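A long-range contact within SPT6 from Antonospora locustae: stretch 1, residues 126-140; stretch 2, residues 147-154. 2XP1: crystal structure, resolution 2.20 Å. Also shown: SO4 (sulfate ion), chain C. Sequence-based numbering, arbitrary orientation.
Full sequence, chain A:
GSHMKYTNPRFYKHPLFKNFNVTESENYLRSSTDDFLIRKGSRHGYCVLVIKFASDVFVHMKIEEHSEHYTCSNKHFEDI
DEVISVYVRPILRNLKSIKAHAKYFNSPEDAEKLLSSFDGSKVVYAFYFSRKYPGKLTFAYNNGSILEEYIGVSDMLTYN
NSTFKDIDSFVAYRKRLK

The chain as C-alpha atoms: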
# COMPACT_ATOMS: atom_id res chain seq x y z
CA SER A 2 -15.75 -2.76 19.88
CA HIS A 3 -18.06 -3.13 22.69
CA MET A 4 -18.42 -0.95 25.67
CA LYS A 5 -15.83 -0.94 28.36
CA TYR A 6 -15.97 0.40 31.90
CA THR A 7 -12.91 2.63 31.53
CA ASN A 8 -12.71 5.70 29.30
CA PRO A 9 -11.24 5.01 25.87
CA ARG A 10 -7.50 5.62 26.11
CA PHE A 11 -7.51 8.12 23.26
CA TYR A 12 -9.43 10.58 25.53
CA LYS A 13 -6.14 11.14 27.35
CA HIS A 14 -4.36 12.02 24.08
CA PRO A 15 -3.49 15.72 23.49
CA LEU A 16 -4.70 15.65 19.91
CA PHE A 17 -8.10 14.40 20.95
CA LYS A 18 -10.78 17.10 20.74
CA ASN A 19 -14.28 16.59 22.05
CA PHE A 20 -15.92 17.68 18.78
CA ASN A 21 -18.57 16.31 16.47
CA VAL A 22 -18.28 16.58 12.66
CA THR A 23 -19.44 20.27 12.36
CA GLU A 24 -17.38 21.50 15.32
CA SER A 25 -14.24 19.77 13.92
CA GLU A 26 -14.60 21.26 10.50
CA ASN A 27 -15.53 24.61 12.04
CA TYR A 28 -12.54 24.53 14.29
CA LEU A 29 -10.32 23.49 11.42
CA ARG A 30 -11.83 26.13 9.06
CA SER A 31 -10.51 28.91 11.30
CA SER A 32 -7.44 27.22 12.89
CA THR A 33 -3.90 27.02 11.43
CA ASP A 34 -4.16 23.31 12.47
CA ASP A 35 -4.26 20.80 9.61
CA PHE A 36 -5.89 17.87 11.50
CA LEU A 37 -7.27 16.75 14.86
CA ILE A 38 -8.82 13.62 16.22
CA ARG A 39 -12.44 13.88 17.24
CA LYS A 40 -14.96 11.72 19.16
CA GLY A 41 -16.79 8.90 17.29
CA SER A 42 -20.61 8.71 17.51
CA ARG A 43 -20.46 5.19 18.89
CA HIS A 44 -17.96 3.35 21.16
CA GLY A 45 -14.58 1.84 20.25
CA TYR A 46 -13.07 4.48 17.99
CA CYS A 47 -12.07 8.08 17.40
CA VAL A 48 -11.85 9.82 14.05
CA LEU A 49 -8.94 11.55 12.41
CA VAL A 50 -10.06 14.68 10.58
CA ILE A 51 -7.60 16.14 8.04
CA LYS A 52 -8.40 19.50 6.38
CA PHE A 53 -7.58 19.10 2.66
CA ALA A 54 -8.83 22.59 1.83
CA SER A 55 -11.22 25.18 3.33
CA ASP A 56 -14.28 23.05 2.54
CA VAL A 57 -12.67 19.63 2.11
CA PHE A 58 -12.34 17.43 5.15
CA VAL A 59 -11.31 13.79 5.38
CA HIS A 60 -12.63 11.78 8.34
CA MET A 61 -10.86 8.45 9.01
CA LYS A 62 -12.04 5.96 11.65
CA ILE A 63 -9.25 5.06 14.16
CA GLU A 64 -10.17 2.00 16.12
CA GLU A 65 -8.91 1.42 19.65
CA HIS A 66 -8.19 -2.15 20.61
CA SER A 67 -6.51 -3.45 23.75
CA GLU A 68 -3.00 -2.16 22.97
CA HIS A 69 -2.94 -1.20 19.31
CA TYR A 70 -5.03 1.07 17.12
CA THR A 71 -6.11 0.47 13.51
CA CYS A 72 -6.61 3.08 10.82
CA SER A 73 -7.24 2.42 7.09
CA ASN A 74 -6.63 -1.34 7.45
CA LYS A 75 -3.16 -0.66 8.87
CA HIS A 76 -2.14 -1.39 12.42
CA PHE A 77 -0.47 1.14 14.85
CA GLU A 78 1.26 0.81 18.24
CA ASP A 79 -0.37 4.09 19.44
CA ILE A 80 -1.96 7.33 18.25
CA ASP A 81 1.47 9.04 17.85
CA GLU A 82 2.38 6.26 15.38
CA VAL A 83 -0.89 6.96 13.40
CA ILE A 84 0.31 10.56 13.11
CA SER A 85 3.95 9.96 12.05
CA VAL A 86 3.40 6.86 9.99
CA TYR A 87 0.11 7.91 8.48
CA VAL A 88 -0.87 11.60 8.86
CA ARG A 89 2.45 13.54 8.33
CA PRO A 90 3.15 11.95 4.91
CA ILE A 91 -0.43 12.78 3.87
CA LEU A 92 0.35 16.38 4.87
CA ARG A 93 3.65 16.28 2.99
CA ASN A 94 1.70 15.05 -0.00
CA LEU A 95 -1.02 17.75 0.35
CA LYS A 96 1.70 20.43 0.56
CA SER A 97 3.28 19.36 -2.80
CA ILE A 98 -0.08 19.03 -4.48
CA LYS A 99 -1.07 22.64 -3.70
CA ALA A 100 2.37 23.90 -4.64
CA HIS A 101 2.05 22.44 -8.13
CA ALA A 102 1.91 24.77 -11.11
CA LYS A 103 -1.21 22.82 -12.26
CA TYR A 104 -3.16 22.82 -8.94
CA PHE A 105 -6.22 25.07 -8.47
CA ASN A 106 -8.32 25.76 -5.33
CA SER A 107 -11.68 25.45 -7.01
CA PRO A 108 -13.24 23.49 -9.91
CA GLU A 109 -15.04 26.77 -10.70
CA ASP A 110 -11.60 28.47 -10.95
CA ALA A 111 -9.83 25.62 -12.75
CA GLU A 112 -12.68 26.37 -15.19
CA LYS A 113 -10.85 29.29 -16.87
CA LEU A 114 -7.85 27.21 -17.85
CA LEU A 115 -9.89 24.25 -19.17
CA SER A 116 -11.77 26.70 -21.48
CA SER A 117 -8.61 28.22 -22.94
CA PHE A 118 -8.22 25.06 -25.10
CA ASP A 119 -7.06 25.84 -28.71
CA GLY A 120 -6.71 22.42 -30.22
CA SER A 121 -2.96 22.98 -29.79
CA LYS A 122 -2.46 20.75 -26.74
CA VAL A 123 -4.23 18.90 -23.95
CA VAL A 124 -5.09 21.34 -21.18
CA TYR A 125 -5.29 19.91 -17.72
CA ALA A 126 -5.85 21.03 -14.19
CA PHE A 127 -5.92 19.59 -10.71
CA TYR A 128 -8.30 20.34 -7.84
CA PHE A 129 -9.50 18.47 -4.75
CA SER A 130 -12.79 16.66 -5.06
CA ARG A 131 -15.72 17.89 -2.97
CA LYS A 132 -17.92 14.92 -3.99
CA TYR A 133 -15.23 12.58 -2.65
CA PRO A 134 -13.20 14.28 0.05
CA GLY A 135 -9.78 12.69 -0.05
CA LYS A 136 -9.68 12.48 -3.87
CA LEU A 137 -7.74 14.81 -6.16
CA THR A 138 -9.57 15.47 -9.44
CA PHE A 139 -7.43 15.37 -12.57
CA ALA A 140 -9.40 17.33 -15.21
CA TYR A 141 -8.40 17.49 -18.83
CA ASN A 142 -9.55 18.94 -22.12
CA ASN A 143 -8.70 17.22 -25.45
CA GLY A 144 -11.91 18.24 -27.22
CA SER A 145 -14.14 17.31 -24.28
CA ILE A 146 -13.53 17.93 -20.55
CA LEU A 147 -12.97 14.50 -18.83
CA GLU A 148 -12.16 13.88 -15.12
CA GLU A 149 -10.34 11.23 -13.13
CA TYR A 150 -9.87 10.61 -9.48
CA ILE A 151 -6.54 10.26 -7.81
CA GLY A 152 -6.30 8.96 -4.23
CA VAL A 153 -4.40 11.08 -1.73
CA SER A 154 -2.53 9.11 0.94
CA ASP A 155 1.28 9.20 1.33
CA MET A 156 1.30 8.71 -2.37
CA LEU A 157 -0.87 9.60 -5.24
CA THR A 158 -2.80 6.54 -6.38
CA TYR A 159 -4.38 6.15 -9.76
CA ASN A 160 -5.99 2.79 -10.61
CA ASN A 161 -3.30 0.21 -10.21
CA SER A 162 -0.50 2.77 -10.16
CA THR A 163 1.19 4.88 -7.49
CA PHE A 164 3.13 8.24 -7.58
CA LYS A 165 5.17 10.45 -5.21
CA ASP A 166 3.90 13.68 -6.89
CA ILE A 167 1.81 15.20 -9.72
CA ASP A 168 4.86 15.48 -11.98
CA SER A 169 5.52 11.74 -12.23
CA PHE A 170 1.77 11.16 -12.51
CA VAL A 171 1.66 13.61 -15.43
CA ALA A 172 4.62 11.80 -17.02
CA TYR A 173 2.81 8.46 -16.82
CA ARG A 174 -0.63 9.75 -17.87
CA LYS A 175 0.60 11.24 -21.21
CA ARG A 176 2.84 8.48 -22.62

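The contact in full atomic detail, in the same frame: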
# COMPACT_ATOMS: atom_id res chain seq x y z
N ALA A 126 -5.88 20.31 -15.45
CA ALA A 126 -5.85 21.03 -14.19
C ALA A 126 -6.03 20.06 -13.10
O ALA A 126 -6.49 18.95 -13.36
CB ALA A 126 -6.96 22.08 -14.16
N PHE A 127 -5.67 20.44 -11.88
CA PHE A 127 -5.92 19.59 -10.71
C PHE A 127 -6.63 20.39 -9.64
O PHE A 127 -6.29 21.53 -9.43
CB PHE A 127 -4.63 19.05 -10.08
CG PHE A 127 -3.87 18.12 -10.94
CD1 PHE A 127 -2.96 18.62 -11.88
CD2 PHE A 127 -4.00 16.75 -10.77
CE1 PHE A 127 -2.22 17.77 -12.69
CE2 PHE A 127 -3.28 15.86 -11.56
CZ PHE A 127 -2.35 16.39 -12.55
N TYR A 128 -7.60 19.77 -8.98
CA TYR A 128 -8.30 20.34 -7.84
C TYR A 128 -8.83 19.23 -6.95
O TYR A 128 -9.07 18.12 -7.42
CB TYR A 128 -9.41 21.27 -8.29
CG TYR A 128 -10.38 20.72 -9.33
CD1 TYR A 128 -11.58 20.09 -8.94
CD2 TYR A 128 -10.12 20.86 -10.70
CE1 TYR A 128 -12.48 19.61 -9.88
CE2 TYR A 128 -11.02 20.38 -11.65
CZ TYR A 128 -12.19 19.76 -11.23
OH TYR A 128 -13.08 19.27 -12.15
N PHE A 129 -8.99 19.50 -5.66
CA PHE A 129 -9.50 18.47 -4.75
C PHE A 129 -10.95 18.29 -5.02
O PHE A 129 -11.63 19.26 -5.31
CB PHE A 129 -9.31 18.88 -3.29
CG PHE A 129 -7.91 18.71 -2.83
CD1 PHE A 129 -7.17 19.80 -2.47
CD2 PHE A 129 -7.32 17.47 -2.82
CE1 PHE A 129 -5.87 19.65 -2.06
CE2 PHE A 129 -6.01 17.34 -2.45
CZ PHE A 129 -5.28 18.45 -2.07
N SER A 130 -11.38 17.04 -4.91
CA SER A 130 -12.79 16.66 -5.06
C SER A 130 -13.56 17.03 -3.82
O SER A 130 -13.11 16.76 -2.70
CB SER A 130 -12.92 15.12 -5.24
OG SER A 130 -14.31 14.73 -5.34
N ARG A 131 -14.74 17.62 -4.04
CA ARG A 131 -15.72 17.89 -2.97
C ARG A 131 -16.76 16.75 -2.86
O ARG A 131 -17.29 16.48 -1.77
CB ARG A 131 -16.42 19.24 -3.21
CG ARG A 131 -15.62 20.46 -2.75
CD ARG A 131 -14.35 20.75 -3.61
NE ARG A 131 -13.66 21.94 -3.11
CZ ARG A 131 -12.41 22.33 -3.41
NH1 ARG A 131 -11.61 21.67 -4.25
NH2 ARG A 131 -11.97 23.43 -2.82
N LYS A 132 -17.02 16.07 -3.98
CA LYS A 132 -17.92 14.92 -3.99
C LYS A 132 -17.28 13.75 -3.26
O LYS A 132 -17.98 12.98 -2.59
CB LYS A 132 -18.29 14.52 -5.43
CG LYS A 132 -18.81 15.66 -6.28
CD LYS A 132 -19.64 15.16 -7.48
CE LYS A 132 -20.10 16.31 -8.40
NZ LYS A 132 -21.29 16.01 -9.26
N TYR A 133 -15.95 13.64 -3.35
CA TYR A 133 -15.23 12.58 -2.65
C TYR A 133 -14.02 13.10 -1.88
O TYR A 133 -12.87 13.01 -2.33
CB TYR A 133 -14.92 11.36 -3.55
CG TYR A 133 -16.16 10.85 -4.30
CD1 TYR A 133 -16.48 11.34 -5.55
CD2 TYR A 133 -17.02 9.91 -3.72
CE1 TYR A 133 -17.63 10.92 -6.23
CE2 TYR A 133 -18.19 9.47 -4.41
CZ TYR A 133 -18.47 9.99 -5.67
OH TYR A 133 -19.58 9.59 -6.38
N PRO A 134 -14.28 13.67 -0.69
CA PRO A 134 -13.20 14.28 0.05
C PRO A 134 -12.13 13.26 0.23
O PRO A 134 -12.42 12.14 0.68
CB PRO A 134 -13.85 14.57 1.42
CG PRO A 134 -15.29 14.76 1.09
CD PRO A 134 -15.58 13.80 -0.01
N GLY A 135 -10.90 13.63 -0.08
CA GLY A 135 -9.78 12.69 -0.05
C GLY A 135 -9.30 12.39 -1.46
O GLY A 135 -8.18 11.92 -1.63
N LYS A 136 -10.14 12.61 -2.47
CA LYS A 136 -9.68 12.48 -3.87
C LYS A 136 -9.19 13.79 -4.51
O LYS A 136 -9.83 14.86 -4.40
CB LYS A 136 -10.80 11.92 -4.76
CG LYS A 136 -11.36 10.54 -4.32
CD LYS A 136 -10.29 9.45 -4.44
CE LYS A 136 -10.57 8.26 -3.52
NZ LYS A 136 -9.60 7.13 -3.83
N LEU A 137 -8.12 13.71 -5.26
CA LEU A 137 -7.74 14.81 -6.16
C LEU A 137 -8.33 14.57 -7.55
O LEU A 137 -8.10 13.52 -8.14
CB LEU A 137 -6.22 14.87 -6.28
CG LEU A 137 -5.61 15.88 -7.26
CD1 LEU A 137 -5.75 17.27 -6.76
CD2 LEU A 137 -4.16 15.48 -7.38
N THR A 138 -9.05 15.55 -8.08
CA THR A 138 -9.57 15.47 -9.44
C THR A 138 -8.53 15.93 -10.44
O THR A 138 -7.98 17.02 -10.33
CB THR A 138 -10.89 16.27 -9.55
OG1 THR A 138 -11.82 15.73 -8.61
CG2 THR A 138 -11.50 16.17 -10.91
N PHE A 139 -8.23 15.05 -11.39
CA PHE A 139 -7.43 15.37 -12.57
C PHE A 139 -8.42 15.62 -13.71
O PHE A 139 -9.09 14.69 -14.16
CB PHE A 139 -6.53 14.18 -12.96
CG PHE A 139 -5.87 14.33 -14.29
CD1 PHE A 139 -5.09 15.46 -14.58
CD2 PHE A 139 -6.04 13.35 -15.28
CE1 PHE A 139 -4.48 15.61 -15.84
CE2 PHE A 139 -5.43 13.49 -16.54
CZ PHE A 139 -4.65 14.62 -16.82
N ALA A 140 -8.49 16.88 -14.16
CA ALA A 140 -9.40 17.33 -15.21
C ALA A 140 -8.62 17.65 -16.47
O ALA A 140 -7.59 18.32 -16.41
CB ALA A 140 -10.17 18.58 -14.78
N LEU A 147 -12.86 15.77 -19.59
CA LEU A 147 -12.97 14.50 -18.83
C LEU A 147 -12.36 14.68 -17.43
O LEU A 147 -11.65 15.65 -17.20
CB LEU A 147 -12.28 13.33 -19.56
CG LEU A 147 -12.36 13.10 -21.09
CD1 LEU A 147 -11.97 11.67 -21.40
CD2 LEU A 147 -13.74 13.36 -21.67
N GLU A 148 -12.63 13.75 -16.50
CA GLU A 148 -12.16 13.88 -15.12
C GLU A 148 -11.79 12.53 -14.58
O GLU A 148 -12.41 11.55 -14.93
CB GLU A 148 -13.25 14.40 -14.21
CG GLU A 148 -13.53 15.86 -14.29
CD GLU A 148 -14.83 16.19 -13.59
OE1 GLU A 148 -15.45 15.29 -12.99
OE2 GLU A 148 -15.24 17.36 -13.64
N GLU A 149 -10.77 12.48 -13.72
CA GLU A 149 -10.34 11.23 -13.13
C GLU A 149 -9.97 11.46 -11.70
O GLU A 149 -9.48 12.54 -11.35
CB GLU A 149 -9.13 10.67 -13.85
CG GLU A 149 -9.28 10.32 -15.34
CD GLU A 149 -8.06 9.56 -15.87
OE1 GLU A 149 -7.15 10.21 -16.42
OE2 GLU A 149 -7.99 8.31 -15.71
N TYR A 150 -10.15 10.44 -10.87
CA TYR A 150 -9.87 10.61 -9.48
C TYR A 150 -8.54 10.02 -9.10
O TYR A 150 -8.25 8.87 -9.44
CB TYR A 150 -10.98 9.98 -8.64
CG TYR A 150 -12.31 10.73 -8.62
CD1 TYR A 150 -12.36 12.13 -8.69
CD2 TYR A 150 -13.52 10.04 -8.54
CE1 TYR A 150 -13.57 12.82 -8.68
CE2 TYR A 150 -14.74 10.73 -8.52
CZ TYR A 150 -14.76 12.11 -8.59
OH TYR A 150 -15.97 12.79 -8.57
N ILE A 151 -7.76 10.78 -8.35
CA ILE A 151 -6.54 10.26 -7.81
C ILE A 151 -6.67 10.19 -6.31
O ILE A 151 -7.12 11.14 -5.68
CB ILE A 151 -5.36 11.17 -8.22
CG1 ILE A 151 -5.21 11.17 -9.74
CG2 ILE A 151 -4.07 10.76 -7.56
CD1 ILE A 151 -4.37 12.37 -10.29
N GLY A 152 -6.25 9.08 -5.70
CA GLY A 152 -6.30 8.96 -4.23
C GLY A 152 -5.19 9.77 -3.58
O GLY A 152 -4.09 9.85 -4.11
N VAL A 153 -5.46 10.36 -2.44
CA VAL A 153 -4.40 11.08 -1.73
C VAL A 153 -4.11 10.46 -0.35
O VAL A 153 -4.88 10.68 0.60
CB VAL A 153 -4.72 12.59 -1.54
CG1 VAL A 153 -3.57 13.27 -0.92
CG2 VAL A 153 -5.06 13.28 -2.88
N SER A 154 -2.98 9.77 -0.26
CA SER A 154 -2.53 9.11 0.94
C SER A 154 -1.08 9.60 1.11
O SER A 154 -0.83 10.80 0.97
CB SER A 154 -2.61 7.60 0.73
OG SER A 154 -1.92 7.25 -0.50
S SO4 C . -15.74 16.57 -7.89
O1 SO4 C . -16.83 16.76 -8.86
O2 SO4 C . -16.05 17.32 -6.67
O3 SO4 C . -14.48 17.05 -8.43
O4 SO4 C . -15.61 15.14 -7.60

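Strand 136-140 of the first stretch and strand 147-153 of the second run antiparallel as neighbours in a sheet, and their main chains supply the strongest links between the two stretches. Leu137 and Ile151 form a hydrogen-bonded pair in both directions, Leu137 N to Ile151 O and Ile151 N to Leu137 O, each at 2.8 Å. Two residues on, the pattern repeats: Phe139 N donates to Glu149 O at 2.8 Å, and Glu149 N returns a bond to Phe139 O, also at 2.8 Å. The ladder ends with a longer, more bent bond from Val153 N to Gly135 O at 3.2 Å, with an angle of 136° at the hydrogen. Between these rungs lie the non-hydrogen-bonded pairs Lys136-Gly152 and Thr138-Tyr150, and beyond the last rung lies Ala140-Glu148; here CA-H groups face carbonyls instead, with Thr138 CA, for example, 3.5 Å from Glu149 O.

Strand 126-129 lies on the other side of strand 136-140, bonded to it through pairs such as Thr138 N to Tyr128 O at 2.7 Å, so strand 136-140 is the middle one of the three. A type II turn from Tyr133 to Lys136 leads into it. Gly135, at phi 110° and psi -21°, occupies a backbone conformation in which a CB would be jammed against the carbonyl oxygen of the preceding residue.

A sulfate ion, probably from the crystallisation liquor, bridges the stretches on the face carrying Thr138 and Tyr150. Its O4 accepts hydrogen bonds from Tyr150 OH and Ser130 OG, both at 2.6 Å, and its O3 accepts one from Thr138 OG1 at 3.0 Å. The backbone adds Arg131 N and Lys132 N, which donate to sulfate O2 at 3.0 and 3.1 Å. Hydroxyls from both stretches and two amides from the first thus converge on one anion. The loop is braced internally, with Tyr133 N bonded to Ser130 OG at 2.8 Å and Arg131 NH1 to Phe129 O at 2.6 Å.

Around this site, the edge of the Tyr150 ring meets Thr138, with Tyr150 CE1 3.4 Å from Thr138 OG1. The rings of Tyr133 and Tyr150 meet obliquely, their centroids 5.3 Å apart and their planes at 64°; Tyr133 CD1 comes within 3.5 Å of Tyr150 CE2. Farther along, Tyr128 OH approaches Glu148 OE2 to 3.2 Å. The Lys136 side chain passes over Gly152, which has no side chain of its own, and Lys136 NZ lies 3.8 Å from Gly152 CA.

The face carrying Leu137, Phe139 and Ile151 is mainly apolar. Ile151 CD1 reaches Phe139 CB and the edge of the Phe127 ring at CE2, both at 3.9 Å, linking the outer strands across the middle one. Val153 CG2 packs 3.9 Å from Leu137 CB and 4.2 Å from Phe129 CE2, again at a ring edge. Glu149 adds a polar group, its OE1 3.5 Å from Phe139 CD2, while both carboxylate oxygens are hydrogen-bonded elsewhere in the structure.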